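Local coordinates for protein activator of 2-hydroxyisocaproyl-CoA dehydratase (Clostridium difficile, PDB 4EHT) that activates (R)-2-hydroxyisocaproyl-CoA dehydratase by transferring one electron to it, coupled to ATP hydrolysis, from a [4Fe-4S] cluster held by the homodimer, at residues C125-G130 / A194-S199; L133-K138 / F167-V172; G188-V193 / A217-I222; V211-V216 / I235-P240. All coordinates share one frame; numbering follows the deposited sequence. Where two conformers were deposited one is given.

Contact 1 of 4, residues C125-G130 / A194-S199; sequences CAAGTG and AKRVSS. With SF4 (iron/sulfur cluster), chain C; ADP (adenosine-5'-diphosphate), chain D.
Gly128 and Arg196 make the tight part of this contact. Their CA atoms are the nearest pair across it. The Gly128 backbone lies directly against the Arg196 side chain, with Gly128 N 3.8 Å from Arg196 CD. Gly128 also has a positive phi, which suits glycine in the type II turn from Ala126 to Thr129. Next to it, the CG2 methyl of Val197 lies 3.4 Å from Gly128 O. The Val197 side chain also meets Ile98 and Ile100 of strand 96-100. This loop supplies one ligand of the [4Fe-4S] cluster, Cys125; Cys164 is the other in the chain. Cys125 SG binds iron FE2 at 2.3 Å, and the dimer holds one such cluster. Thr129 N-caps helix 130-140, and its OG1 also donates to Ala126 O at 2.8 Å, closing the turn. The looser, partly exposed side belongs to the end of Arg196, described here in one of its two modelled conformers. Its CG stands anti to the backbone N (chi1 -179°), and the chain runs extended along the loop to Cys125. NE of Arg196 reaches Ala127 O at 3.1 Å near the guanidinium plane, but the bond is weak, bent to 123° at the hydrogen. Cys125 SG sits over one guanidinium face, 3.6 Å above the plane and toward the rim. In that conformer the positive charge may stabilise the thiolate.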
# COMPACT_ATOMS: atom_id res chain seq x y z
N CYS A 125 -4.67 -0.61 4.15
CA CYS A 125 -3.37 -0.19 3.63
C CYS A 125 -2.29 -0.97 4.35
O CYS A 125 -2.31 -1.09 5.57
CB CYS A 125 -3.20 1.32 3.84
SG CYS A 125 -1.48 2.00 3.71
N ALA A 126 -1.34 -1.53 3.61
CA ALA A 126 -0.33 -2.38 4.23
C ALA A 126 0.68 -1.58 5.07
O ALA A 126 1.35 -2.17 5.91
CB ALA A 126 0.40 -3.18 3.22
N ALA A 127 0.81 -0.28 4.82
CA ALA A 127 1.70 0.56 5.66
C ALA A 127 1.21 0.57 7.12
O ALA A 127 0.01 0.52 7.39
CB ALA A 127 1.76 1.99 5.13
N GLY A 128 2.13 0.64 8.07
CA GLY A 128 1.76 0.73 9.47
C GLY A 128 1.20 -0.59 9.98
O GLY A 128 0.43 -0.59 10.91
N THR A 129 1.60 -1.70 9.37
CA THR A 129 1.20 -3.03 9.83
C THR A 129 2.40 -3.96 9.72
O THR A 129 3.44 -3.58 9.18
CB THR A 129 0.05 -3.64 8.94
OG1 THR A 129 0.59 -4.12 7.70
CG2 THR A 129 -1.04 -2.62 8.64
N GLY A 130 2.25 -5.17 10.22
CA GLY A 130 3.28 -6.19 10.10
C GLY A 130 3.71 -6.50 8.68
O GLY A 130 4.85 -6.90 8.44
N ALA A 194 5.58 3.56 13.16
CA ALA A 194 5.16 4.30 14.34
C ALA A 194 4.43 5.59 13.99
O ALA A 194 3.51 5.98 14.69
CB ALA A 194 6.37 4.60 15.27
N LYS A 195 4.86 6.28 12.94
CA LYS A 195 4.18 7.51 12.55
C LYS A 195 2.74 7.19 12.13
O LYS A 195 1.81 7.89 12.51
CB LYS A 195 4.90 8.24 11.42
CG LYS A 195 6.14 9.03 11.96
CD LYS A 195 6.95 9.70 10.86
CE LYS A 195 8.03 10.59 11.47
NZ LYS A 195 9.06 11.04 10.48
N ARG A 196 2.56 6.13 11.37
CA ARG A 196 1.23 5.78 10.88
C ARG A 196 0.31 5.26 12.00
O ARG A 196 -0.88 5.56 12.00
CB ARG A 196 1.32 4.76 9.75
CG ARG A 196 -0.05 4.40 9.21
CD ARG A 196 0.02 3.82 7.81
NE ARG A 196 -1.30 3.35 7.41
CZ ARG A 196 -2.20 4.08 6.77
NH1 ARG A 196 -1.93 5.33 6.42
NH2 ARG A 196 -3.37 3.56 6.45
N VAL A 197 0.83 4.47 12.92
CA VAL A 197 -0.01 3.97 14.03
C VAL A 197 -0.24 5.05 15.09
O VAL A 197 -1.36 5.23 15.59
CB VAL A 197 0.53 2.67 14.62
CG1 VAL A 197 -0.36 2.17 15.78
CG2 VAL A 197 0.60 1.61 13.51
N SER A 198 0.80 5.81 15.39
CA SER A 198 0.65 6.87 16.38
C SER A 198 -0.37 7.92 15.94
O SER A 198 -0.99 8.56 16.77
CB SER A 198 2.01 7.53 16.71
OG SER A 198 2.35 8.46 15.72
N SER A 199 -0.53 8.13 14.63
CA SER A 199 -1.55 9.06 14.18
C SER A 199 -2.95 8.60 14.64
O SER A 199 -3.78 9.40 15.04
CB SER A 199 -1.51 9.20 12.65
OG SER A 199 -2.64 9.91 12.20
FE1 SF4 C . -1.76 2.53 -1.22
FE2 SF4 C . -1.01 1.98 1.49
FE3 SF4 C . 0.87 1.86 -0.61
FE4 SF4 C . -1.07 -0.07 -0.28
S1 SF4 C . 0.59 0.53 1.12
S2 SF4 C . -0.52 1.01 -2.14
S3 SF4 C . -2.75 1.25 0.27
S4 SF4 C . -0.27 3.52 0.14
PB ADP D . -2.97 -11.52 13.24
O1B ADP D . -2.81 -12.86 12.59
O2B ADP D . -3.64 -10.46 12.40
O3B ADP D . -3.59 -11.54 14.62
PA ADP D . -0.54 -11.12 14.80
O1A ADP D . -0.42 -12.59 15.07
O2A ADP D . -1.04 -10.21 15.88
O3A ADP D . -1.45 -10.97 13.44
O5' ADP D . 0.88 -10.60 14.32
C5' ADP D . 1.47 -11.10 13.13
C4' ADP D . 2.69 -10.24 12.85
O4' ADP D . 3.63 -10.28 13.93
C3' ADP D . 3.41 -10.75 11.61
O3' ADP D . 3.47 -9.71 10.64
C2' ADP D . 4.78 -11.15 12.13
O2' ADP D . 5.86 -10.96 11.22
C1' ADP D . 4.95 -10.31 13.38
N9 ADP D . 5.85 -11.04 14.29
C8 ADP D . 5.63 -12.31 14.67
N7 ADP D . 6.61 -12.73 15.51
C5 ADP D . 7.48 -11.71 15.66
C6 ADP D . 8.74 -11.51 16.41
N6 ADP D . 9.23 -12.52 17.17
N1 ADP D . 9.36 -10.30 16.32
C2 ADP D . 8.84 -9.31 15.55
N3 ADP D . 7.69 -9.44 14.83
C4 ADP D . 6.98 -10.59 14.84

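Contact 2 of 4, residues L133-K138 / F167-V172; sequences LDVMAK and FAESEV. With ADP (adenosine-5'-diphosphate), chain D.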
# COMPACT_ATOMS: atom_id res chain seq x y z
N LEU A 133 6.58 -4.48 7.58
CA LEU A 133 7.82 -4.93 8.19
C LEU A 133 8.30 -6.22 7.54
O LEU A 133 9.50 -6.42 7.34
CB LEU A 133 7.64 -5.13 9.71
CG LEU A 133 7.39 -3.83 10.48
CD1 LEU A 133 6.93 -4.08 11.92
CD2 LEU A 133 8.67 -2.93 10.45
N ASP A 134 7.34 -7.08 7.20
CA ASP A 134 7.64 -8.35 6.57
C ASP A 134 8.26 -8.12 5.19
O ASP A 134 9.28 -8.72 4.86
CB ASP A 134 6.38 -9.24 6.52
CG ASP A 134 5.82 -9.56 7.93
OD1 ASP A 134 6.53 -9.34 8.95
OD2 ASP A 134 4.65 -10.02 8.01
N VAL A 135 7.67 -7.21 4.42
CA VAL A 135 8.25 -6.80 3.13
C VAL A 135 9.65 -6.20 3.26
O VAL A 135 10.55 -6.53 2.48
CB VAL A 135 7.34 -5.76 2.42
CG1 VAL A 135 8.11 -5.03 1.31
CG2 VAL A 135 6.10 -6.44 1.86
N MET A 136 9.85 -5.30 4.22
CA MET A 136 11.16 -4.66 4.39
C MET A 136 12.24 -5.63 4.87
O MET A 136 13.40 -5.55 4.43
CB MET A 136 11.07 -3.50 5.38
CG MET A 136 10.21 -2.36 4.91
SD MET A 136 10.76 -1.74 3.31
CE MET A 136 9.67 -0.34 3.12
N ALA A 137 11.87 -6.52 5.77
CA ALA A 137 12.81 -7.49 6.31
C ALA A 137 13.30 -8.41 5.20
O ALA A 137 14.48 -8.74 5.14
CB ALA A 137 12.17 -8.29 7.43
N LYS A 138 12.39 -8.81 4.32
CA LYS A 138 12.76 -9.58 3.14
C LYS A 138 13.79 -8.83 2.31
O LYS A 138 14.76 -9.42 1.84
CB LYS A 138 11.54 -9.87 2.26
CG LYS A 138 10.71 -11.06 2.70
CD LYS A 138 9.67 -11.39 1.63
CE LYS A 138 8.66 -12.42 2.12
NZ LYS A 138 7.82 -11.91 3.23
N PHE A 167 6.33 2.48 -2.37
CA PHE A 167 7.28 3.55 -2.65
C PHE A 167 8.42 3.56 -1.64
O PHE A 167 9.56 3.80 -2.00
CB PHE A 167 6.59 4.91 -2.70
CG PHE A 167 5.60 5.06 -3.85
CD1 PHE A 167 5.86 4.48 -5.09
CD2 PHE A 167 4.42 5.76 -3.67
CE1 PHE A 167 4.93 4.61 -6.16
CE2 PHE A 167 3.49 5.90 -4.73
CZ PHE A 167 3.75 5.32 -5.97
N ALA A 168 8.10 3.28 -0.39
CA ALA A 168 9.09 3.19 0.68
C ALA A 168 10.10 2.08 0.41
O ALA A 168 11.28 2.22 0.68
CB ALA A 168 8.41 2.95 2.04
N GLU A 169 9.61 0.98 -0.15
CA GLU A 169 10.46 -0.14 -0.52
C GLU A 169 11.56 0.30 -1.49
O GLU A 169 12.73 -0.07 -1.35
CB GLU A 169 9.58 -1.25 -1.11
CG GLU A 169 10.30 -2.33 -1.87
CD GLU A 169 9.38 -3.48 -2.24
OE1 GLU A 169 8.24 -3.52 -1.72
OE2 GLU A 169 9.78 -4.34 -3.06
N SER A 170 11.20 1.12 -2.46
CA SER A 170 12.20 1.65 -3.39
C SER A 170 13.25 2.52 -2.68
O SER A 170 14.42 2.50 -3.04
CB SER A 170 11.52 2.45 -4.49
OG SER A 170 10.72 1.58 -5.27
N GLU A 171 12.82 3.29 -1.69
CA GLU A 171 13.78 4.12 -0.94
C GLU A 171 14.76 3.26 -0.16
O GLU A 171 15.94 3.57 -0.08
CB GLU A 171 13.06 5.04 0.03
CG GLU A 171 12.08 5.96 -0.64
CD GLU A 171 11.55 6.98 0.32
OE1 GLU A 171 12.34 7.51 1.13
OE2 GLU A 171 10.34 7.23 0.29
N VAL A 172 14.26 2.19 0.45
CA VAL A 172 15.11 1.32 1.25
C VAL A 172 16.13 0.65 0.34
O VAL A 172 17.31 0.62 0.64
CB VAL A 172 14.25 0.29 2.02
CG1 VAL A 172 15.12 -0.75 2.70
CG2 VAL A 172 13.36 1.01 3.03
PB ADP D . -2.97 -11.52 13.24
O1B ADP D . -2.81 -12.86 12.59
O2B ADP D . -3.64 -10.46 12.40
O3B ADP D . -3.59 -11.54 14.62
PA ADP D . -0.54 -11.12 14.80
O1A ADP D . -0.42 -12.59 15.07
O2A ADP D . -1.04 -10.21 15.88
O3A ADP D . -1.45 -10.97 13.44
O5' ADP D . 0.88 -10.60 14.32
C5' ADP D . 1.47 -11.10 13.13
C4' ADP D . 2.69 -10.24 12.85
O4' ADP D . 3.63 -10.28 13.93
C3' ADP D . 3.41 -10.75 11.61
O3' ADP D . 3.47 -9.71 10.64
C2' ADP D . 4.78 -11.15 12.13
O2' ADP D . 5.86 -10.96 11.22
C1' ADP D . 4.95 -10.31 13.38
N9 ADP D . 5.85 -11.04 14.29
C8 ADP D . 5.63 -12.31 14.67
N7 ADP D . 6.61 -12.73 15.51
C5 ADP D . 7.48 -11.71 15.66
C6 ADP D . 8.74 -11.51 16.41
N6 ADP D . 9.23 -12.52 17.17
N1 ADP D . 9.36 -10.30 16.32
C2 ADP D . 8.84 -9.31 15.55
N3 ADP D . 7.69 -9.44 14.83
C4 ADP D . 6.98 -10.59 14.84
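Met136 reaches across to helix 167-172 with its end, although its CB does not point there. Its CG lies anti to the carbonyl carbon (chi1 -66°), and a bend at chi2 of -55° swings the sulfur and methyl over the facing backbone. CE of Met136 comes down on the peptide between Ala168 and Glu169, 3.5 Å from Glu169 N. The same methyl touches Ala168 CB at 3.7 Å. SD of Met136 lies against the CG2 branch of Val172 at 3.8 Å, the two side chains meeting at a slant. Val135 and Glu169 meet on the partly exposed side, their side chains at about a right angle. Glu169 is extended, and its OE1 comes within 3.4 Å of the CG1 methyl of Val135. The short helical segments run 25° from parallel, with their axes 10.5 Å apart. Asp134, on another side of helix 133-138, takes both ribose hydroxyls of ADP: O2' donates to OD1 and O3' to OD2, each at 2.9 Å. Ser170 OG is hydrogen-bonded to Arg131 of the second subunit. The arrangement is helix-helix packing between the nucleotide site and the [4Fe-4S] end of an activator of the actin-like ATPase clan, with the bidentate grip of Asp134 on the ribose marking its ATP site.

Contact 3 of 4, residues G188-V193 / A217-I222; sequences GIHTSV and ARNSGI. With ADP (adenosine-5'-diphosphate), chain D.
Asn219 OD1 is gripped by two backbone N-H groups at the start of helix 220-230, and the amide that carries it meets the His190 ring. Ile222 N gives Asn219 OD1 the straighter bond, 3.0 Å long and 151° at the hydrogen. It comes from above the carbonyl plane, not along a lone pair. Gly221 N lies closer to Asn219 OD1, at 2.8 Å, but its bond is weak. Asn219 is thus the N-cap of the helix. A chi1 of 179° carries its amide out toward the facing helix. The two bonds hold OD1 to the helix start and so leave ND2 turned to His190. ND2 of Asn219 lies 3.0 Å from NE2 of the His190 ring. The ring and amide planes stand 77° apart. On its other nitrogen, ND1, the ring meets a water in its plane, and the same water donates to Gly221 O. The backbone N of Ile222 sits 4.1 Å over the ring centre. The ring lies close on Gly221, with ND1 of His190 3.6 Å from Gly221 CA. Beside this polar patch, CD1 of Ile222 packs against His190 CD2 at 3.6 Å and Val193 CB at 3.8 Å. Arg218 lays a guanidinium face over ADP N6, so the turn leading into the helix also borders the adenine. The contact joins the middle of helix 182-204 to the first turn of helix 220-230. Helix 130-140 packs on Ile189 and Val193, and helix 147-151 covers His190 and Asn219.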
# COMPACT_ATOMS: atom_id res chain seq x y z
N GLY A 188 14.64 3.72 10.46
CA GLY A 188 13.75 4.55 9.66
C GLY A 188 12.49 3.77 9.34
O GLY A 188 11.39 4.31 9.28
N ILE A 189 12.66 2.48 9.09
CA ILE A 189 11.55 1.56 8.86
C ILE A 189 10.61 1.55 10.06
O ILE A 189 9.38 1.61 9.92
CB ILE A 189 12.09 0.16 8.55
CG1 ILE A 189 12.70 0.15 7.14
CG2 ILE A 189 11.01 -0.91 8.71
CD1 ILE A 189 13.58 -1.06 6.87
N HIS A 190 11.19 1.50 11.26
CA HIS A 190 10.39 1.44 12.48
C HIS A 190 9.68 2.74 12.66
O HIS A 190 8.52 2.79 13.08
CB HIS A 190 11.29 1.17 13.70
CG HIS A 190 11.79 -0.24 13.77
ND1 HIS A 190 12.86 -0.61 14.55
CD2 HIS A 190 11.36 -1.37 13.14
CE1 HIS A 190 13.07 -1.91 14.41
NE2 HIS A 190 12.18 -2.39 13.56
N THR A 191 10.36 3.83 12.31
CA THR A 191 9.75 5.14 12.45
C THR A 191 8.54 5.30 11.50
O THR A 191 7.54 5.90 11.86
CB THR A 191 10.81 6.26 12.24
OG1 THR A 191 11.68 6.29 13.38
CG2 THR A 191 10.14 7.63 12.08
N SER A 192 8.62 4.75 10.29
CA SER A 192 7.48 4.84 9.35
C SER A 192 6.23 4.18 9.96
O SER A 192 5.14 4.73 9.90
CB SER A 192 7.80 4.17 8.01
OG SER A 192 8.85 4.83 7.31
N VAL A 193 6.39 2.98 10.50
CA VAL A 193 5.26 2.26 11.11
C VAL A 193 4.69 3.07 12.29
O VAL A 193 3.48 3.27 12.40
CB VAL A 193 5.68 0.85 11.60
CG1 VAL A 193 4.53 0.17 12.40
CG2 VAL A 193 6.11 -0.00 10.44
N ALA A 217 4.17 -6.15 18.30
CA ALA A 217 4.65 -5.67 19.61
C ALA A 217 5.83 -6.47 20.15
O ALA A 217 6.46 -6.06 21.13
CB ALA A 217 3.53 -5.68 20.62
N ARG A 218 6.16 -7.59 19.52
CA ARG A 218 7.36 -8.35 19.90
C ARG A 218 8.65 -7.66 19.39
O ARG A 218 9.75 -8.02 19.77
CB ARG A 218 7.29 -9.77 19.34
CG ARG A 218 6.13 -10.58 19.92
CD ARG A 218 6.02 -11.95 19.27
NE ARG A 218 7.09 -12.85 19.68
CZ ARG A 218 7.23 -14.09 19.24
NH1 ARG A 218 6.36 -14.60 18.37
NH2 ARG A 218 8.25 -14.84 19.66
N ASN A 219 8.47 -6.72 18.48
CA ASN A 219 9.57 -5.90 17.96
C ASN A 219 9.80 -4.68 18.86
O ASN A 219 9.05 -3.70 18.81
CB ASN A 219 9.26 -5.48 16.51
CG ASN A 219 10.36 -4.61 15.89
OD1 ASN A 219 11.10 -3.94 16.60
ND2 ASN A 219 10.42 -4.60 14.57
N SER A 220 10.82 -4.75 19.73
CA SER A 220 11.05 -3.68 20.69
C SER A 220 11.43 -2.36 20.01
O SER A 220 11.24 -1.30 20.60
CB SER A 220 12.19 -4.08 21.67
OG SER A 220 13.44 -4.10 20.97
N GLY A 221 11.98 -2.42 18.81
CA GLY A 221 12.23 -1.21 18.03
C GLY A 221 10.91 -0.50 17.71
O GLY A 221 10.81 0.73 17.76
N ILE A 222 9.89 -1.27 17.37
CA ILE A 222 8.58 -0.67 17.11
C ILE A 222 8.04 -0.07 18.41
O ILE A 222 7.51 1.03 18.41
CB ILE A 222 7.57 -1.70 16.54
CG1 ILE A 222 7.99 -2.09 15.11
CG2 ILE A 222 6.17 -1.13 16.54
CD1 ILE A 222 7.89 -0.91 14.09
PB ADP D . -2.97 -11.52 13.24
O1B ADP D . -2.81 -12.86 12.59
O2B ADP D . -3.64 -10.46 12.40
O3B ADP D . -3.59 -11.54 14.62
PA ADP D . -0.54 -11.12 14.80
O1A ADP D . -0.42 -12.59 15.07
O2A ADP D . -1.04 -10.21 15.88
O3A ADP D . -1.45 -10.97 13.44
O5' ADP D . 0.88 -10.60 14.32
C5' ADP D . 1.47 -11.10 13.13
C4' ADP D . 2.69 -10.24 12.85
O4' ADP D . 3.63 -10.28 13.93
C3' ADP D . 3.41 -10.75 11.61
O3' ADP D . 3.47 -9.71 10.64
C2' ADP D . 4.78 -11.15 12.13
O2' ADP D . 5.86 -10.96 11.22
C1' ADP D . 4.95 -10.31 13.38
N9 ADP D . 5.85 -11.04 14.29
C8 ADP D . 5.63 -12.31 14.67
N7 ADP D . 6.61 -12.73 15.51
C5 ADP D . 7.48 -11.71 15.66
C6 ADP D . 8.74 -11.51 16.41
N6 ADP D . 9.23 -12.52 17.17
N1 ADP D . 9.36 -10.30 16.32
C2 ADP D . 8.84 -9.31 15.55
N3 ADP D . 7.69 -9.44 14.83
C4 ADP D . 6.98 -10.59 14.84
O HOH W 1 13.29 1.88 16.34

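Contact 4 of 4, residues V211-V216 / I235-P240; sequences VMVGGV and IVPDIP. With ADP (adenosine-5'-diphosphate), chain D.
Two backbone hydrogen bonds tie the end of strand 210-213 to the 235-240 loop. Met212 N donates to Ile235 O at 3.1 Å. Gly214 N donates to Pro240 O at 2.9 Å, with 157° at the hydrogen. Pro240 O also takes a weak bond from Thr243, and Val213 CB lies close to it. Between the two bonds the loop leaves the strand at Asp238 and Ile239. Val211 and Ile235 form a single beta bridge, and Val211 CA lends a C-H to Ile235 O at 3.2 Å. Met212 O, buried by the contact, has no polar partner in the model. Carbon atoms close round Met212 O instead: Pro237 CD at 3.5 Å and CG1 of Val236 at 3.7 Å. Apolar packing fills the rest. CG1 of Val211 slants onto the Pro237 ring, 4.0 Å from Pro237 CD. The third kind of contact is with the nucleotide. Gly215 N donates to O2A of ADP at 3.0 Å, and its second bond, to O5', is weak. The backbone stays close to the ribose beyond it, with Val216 N 3.4 Å from ADP O4'. Gly214 has backbone angles that call for glycine. The Gly214-Gly215 pair is consistent with the glycine-rich adenosine motif of the actin-like ATPase clan, with Gly215 holding the alpha-phosphate. Strand 210-213 is outermost in its sheet, bonded to strand 96-100 on one side. Helix 220-230 covers Met212 and Val236, while helix 79-90 covers Val211, Val213 and Pro237.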
# COMPACT_ATOMS: atom_id res chain seq x y z
N VAL A 211 -1.08 0.05 26.35
CA VAL A 211 -0.54 -1.28 26.17
C VAL A 211 -0.50 -1.61 24.67
O VAL A 211 -1.45 -1.35 23.94
CB VAL A 211 -1.43 -2.32 26.94
CG1 VAL A 211 -0.93 -3.75 26.74
CG2 VAL A 211 -1.48 -1.96 28.44
N MET A 212 0.61 -2.19 24.21
CA MET A 212 0.69 -2.67 22.84
C MET A 212 0.63 -4.19 22.82
O MET A 212 1.29 -4.87 23.63
CB MET A 212 1.99 -2.18 22.15
CG MET A 212 2.03 -2.38 20.62
SD MET A 212 3.50 -1.66 19.80
CE MET A 212 3.67 -0.21 20.84
N VAL A 213 -0.16 -4.73 21.91
CA VAL A 213 -0.30 -6.17 21.75
C VAL A 213 -0.18 -6.50 20.28
O VAL A 213 -0.01 -5.60 19.44
CB VAL A 213 -1.64 -6.68 22.32
CG1 VAL A 213 -1.73 -6.35 23.80
CG2 VAL A 213 -2.83 -6.10 21.52
N GLY A 214 -0.27 -7.79 19.95
CA GLY A 214 -0.10 -8.18 18.56
C GLY A 214 1.32 -8.67 18.35
O GLY A 214 2.20 -8.39 19.16
N GLY A 215 1.52 -9.44 17.29
CA GLY A 215 2.82 -10.02 17.03
C GLY A 215 3.88 -8.97 16.74
O GLY A 215 5.06 -9.22 16.96
N VAL A 216 3.47 -7.81 16.25
CA VAL A 216 4.43 -6.74 15.93
C VAL A 216 4.94 -6.07 17.21
O VAL A 216 6.04 -5.52 17.22
CB VAL A 216 3.85 -5.69 14.98
CG1 VAL A 216 4.75 -4.41 14.93
CG2 VAL A 216 3.69 -6.28 13.58
N ILE A 235 3.35 -0.06 27.87
CA ILE A 235 3.59 -1.35 28.52
C ILE A 235 3.35 -2.47 27.51
O ILE A 235 2.39 -2.43 26.73
CB ILE A 235 2.68 -1.53 29.74
CG1 ILE A 235 2.94 -0.39 30.73
CG2 ILE A 235 2.91 -2.90 30.41
CD1 ILE A 235 1.85 -0.23 31.77
N VAL A 236 4.24 -3.45 27.48
CA VAL A 236 4.02 -4.62 26.63
C VAL A 236 4.01 -5.84 27.53
O VAL A 236 4.95 -6.03 28.28
CB VAL A 236 5.15 -4.81 25.62
CG1 VAL A 236 4.77 -5.87 24.60
CG2 VAL A 236 5.49 -3.48 24.92
N PRO A 237 2.97 -6.68 27.44
CA PRO A 237 3.03 -7.87 28.29
C PRO A 237 4.13 -8.80 27.83
O PRO A 237 4.72 -8.59 26.77
CB PRO A 237 1.65 -8.53 28.09
CG PRO A 237 1.17 -8.05 26.78
CD PRO A 237 1.81 -6.71 26.51
N ASP A 238 4.41 -9.82 28.65
CA ASP A 238 5.32 -10.90 28.31
C ASP A 238 4.93 -11.63 27.05
O ASP A 238 5.79 -12.15 26.33
CB ASP A 238 5.33 -11.94 29.45
CG ASP A 238 6.04 -11.45 30.68
OD1 ASP A 238 6.86 -10.52 30.56
OD2 ASP A 238 5.78 -12.01 31.78
N ILE A 239 3.62 -11.70 26.78
CA ILE A 239 3.09 -12.50 25.69
C ILE A 239 2.17 -11.65 24.80
O ILE A 239 0.99 -11.94 24.66
CB ILE A 239 2.28 -13.70 26.25
CG1 ILE A 239 1.31 -13.22 27.35
CG2 ILE A 239 3.21 -14.75 26.83
CD1 ILE A 239 0.42 -14.31 27.90
N PRO A 240 2.72 -10.60 24.18
CA PRO A 240 1.87 -9.64 23.44
C PRO A 240 1.07 -10.27 22.31
O PRO A 240 -0.02 -9.80 22.00
CB PRO A 240 2.89 -8.64 22.86
CG PRO A 240 4.19 -9.38 22.84
CD PRO A 240 4.15 -10.27 24.06
PB ADP D . -2.97 -11.52 13.24
O1B ADP D . -2.81 -12.86 12.59
O2B ADP D . -3.64 -10.46 12.40
O3B ADP D . -3.59 -11.54 14.62
PA ADP D . -0.54 -11.12 14.80
O1A ADP D . -0.42 -12.59 15.07
O2A ADP D . -1.04 -10.21 15.88
O3A ADP D . -1.45 -10.97 13.44
O5' ADP D . 0.88 -10.60 14.32
C5' ADP D . 1.47 -11.10 13.13
C4' ADP D . 2.69 -10.24 12.85
O4' ADP D . 3.63 -10.28 13.93
C3' ADP D . 3.41 -10.75 11.61
O3' ADP D . 3.47 -9.71 10.64
C2' ADP D . 4.78 -11.15 12.13
O2' ADP D . 5.86 -10.96 11.22
C1' ADP D . 4.95 -10.31 13.38
N9 ADP D . 5.85 -11.04 14.29
C8 ADP D . 5.63 -12.31 14.67
N7 ADP D . 6.61 -12.73 15.51
C5 ADP D . 7.48 -11.71 15.66
C6 ADP D . 8.74 -11.51 16.41
N6 ADP D . 9.23 -12.52 17.17
N1 ADP D . 9.36 -10.30 16.32
C2 ADP D . 8.84 -9.31 15.55
N3 ADP D . 7.69 -9.44 14.83
C4 ADP D . 6.98 -10.59 14.84

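All four contacts are largely buried. In contact 3 every touching residue is buried, while contacts 1, 2 and 4 each have a partly exposed rim. Contacts 1 and 2 touch the second subunit; contacts 3 and 4 touch no other chain. Contact 4 lies nearest the centre of the chain and contact 2 farthest out. Contacts 1 and 3 share helix 182-204. The chemistry follows the place. Backbone bonds dominate at the sheet edge in contact 4, an N-cap and histidine in contact 3, sulfur and methyl packing in contact 2, and arginine beside a cluster ligand in contact 1. Leu133 touches Ile189, Ile222 and Val216, joining contacts 2, 3 and 4. ADP borders all four.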